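Local coordinates for protein thrombomodulin (Homo sapiens, PDB 1DX5) that acts as an endothelial cell-surface receptor and as the cofactor with which thrombin activates protein C, starting an anticoagulant pathway, at residues 63-66 and 70-73. Residues are numbered along the deposited sequence; the frame is centred on the assembly and turned at random.
Sequences CECP and ILDD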
loop_
_atom_site.group_PDB
_atom_site.type_symbol
_atom_site.label_atom_id
_atom_site.label_comp_id
_atom_site.label_asym_id
_atom_site.label_seq_id
_atom_site.Cartn_x
_atom_site.Cartn_y
_atom_site.Cartn_z
ATOM N N CYS E 63 16.461 -2.184 -5.030
ATOM C CA CYS E 63 16.511 -2.013 -6.470
ATOM C C CYS E 63 15.820 -0.778 -7.025
ATOM O O CYS E 63 14.848 -0.283 -6.458
ATOM C CB CYS E 63 15.941 -3.259 -7.135
ATOM S SG CYS E 63 16.727 -4.807 -6.590
ATOM N N GLU E 64 16.313 -0.328 -8.181
ATOM C CA GLU E 64 15.786 0.842 -8.888
ATOM C C GLU E 64 15.325 0.439 -10.288
ATOM O O GLU E 64 15.857 -0.485 -10.893
ATOM C CB GLU E 64 16.868 1.922 -9.057
ATOM C CG GLU E 64 17.626 2.312 -7.799
ATOM C CD GLU E 64 16.715 3.071 -6.713
ATOM O OE1 GLU E 64 15.804 3.838 -7.108
ATOM O OE2 GLU E 64 16.962 2.870 -5.505
ATOM N N CYS E 65 14.330 1.149 -10.799
ATOM C CA CYS E 65 13.806 0.912 -12.138
ATOM C C CYS E 65 13.606 2.266 -12.759
ATOM O O CYS E 65 13.342 3.230 -12.044
ATOM C CB CYS E 65 12.436 0.224 -12.100
ATOM S SG CYS E 65 12.465 -1.532 -11.694
ATOM N N PRO E 66 13.738 2.368 -14.098
ATOM C CA PRO E 66 13.533 3.674 -14.735
ATOM C C PRO E 66 12.053 4.053 -14.684
ATOM O O PRO E 66 11.216 3.236 -14.299
ATOM C CB PRO E 66 14.017 3.445 -16.168
ATOM C CG PRO E 66 13.888 1.986 -16.373
ATOM C CD PRO E 66 14.269 1.384 -15.060
ATOM N N ILE E 70 8.277 -1.053 -13.462
ATOM C CA ILE E 70 7.995 -1.429 -12.093
ATOM C C ILE E 70 8.687 -2.759 -11.797
ATOM O O ILE E 70 8.808 -3.609 -12.670
ATOM C CB ILE E 70 6.443 -1.475 -11.839
ATOM C CG1 ILE E 70 6.140 -1.796 -10.368
ATOM C CG2 ILE E 70 5.755 -2.484 -12.784
ATOM C CD1 ILE E 70 4.661 -1.717 -10.021
ATOM N N LEU E 71 9.214 -2.895 -10.585
ATOM C CA LEU E 71 9.915 -4.110 -10.172
ATOM C C LEU E 71 8.991 -5.313 -10.251
ATOM O O LEU E 71 7.821 -5.238 -9.868
ATOM C CB LEU E 71 10.488 -3.944 -8.763
ATOM C CG LEU E 71 11.568 -4.936 -8.320
ATOM C CD1 LEU E 71 12.764 -4.791 -9.240
ATOM C CD2 LEU E 71 11.976 -4.674 -6.854
ATOM N N ASP E 72 9.533 -6.419 -10.752
ATOM C CA ASP E 72 8.784 -7.648 -10.953
ATOM C C ASP E 72 9.637 -8.792 -10.418
ATOM O O ASP E 72 10.740 -8.563 -9.921
ATOM C CB ASP E 72 8.552 -7.837 -12.468
ATOM C CG ASP E 72 7.334 -8.842 -12.810
ATOM O OD1 ASP E 72 6.738 -9.446 -11.893
ATOM O OD2 ASP E 72 6.989 -8.955 -14.000
ATOM N N ASP E 73 9.134 -10.020 -10.563
ATOM C CA ASP E 73 9.842 -11.218 -10.124
ATOM C C ASP E 73 11.241 -11.350 -10.704
ATOM O O ASP E 73 11.465 -11.049 -11.872
ATOM C CB ASP E 73 9.050 -12.469 -10.494
ATOM C CG ASP E 73 7.828 -12.721 -9.512
ATOM O OD1 ASP E 73 7.951 -12.364 -8.328
ATOM O OD2 ASP E 73 6.809 -13.266 -9.963
#
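Ile-70 meets Cys-65 through its main chain: the sulfur SG of Cys-65 lies 4.0 Å from Ile-70 C, while the side chain of Ile-70, apolar and beta-branched as suits a buried strand position, starts away from 63-66 and packs on Thr-78 and Ile-80. One residue on, Leu-71 shares the contact about equally with Cys-65. Its backbone N sits 3.7 Å from Cys-65 SG, and its side chain runs with CG anti to the backbone N (chi1 -163°), so that one methyl, CD1, touches both cysteines in two different directions. That methyl is 4.1 Å from Cys-65 SG and 4.1 Å from Cys-63 CB, an apolar group suited to half-cystines; Cys-65 is disulfide-bonded to Cys-77, and Cys-63 to Cys-55. No hydrogen bond joins the segments; Leu-71 N instead bonds to a polar side chain of another protein chain. Asp-72 turns its carboxylate outward, where OD1 accepts the N-H of Asp-73 from above the carboxylate plane (2.8 Å between Asp-73 N and Asp-72 OD1) and also bonds to that chain's backbone. OD1 of Asp-73 bonds to a polar side chain there; both acidic residues suitably pack on its basic side chains. Disulfides tying short strands together are characteristic of an EGF-like domain, here thrombomodulin's fifth.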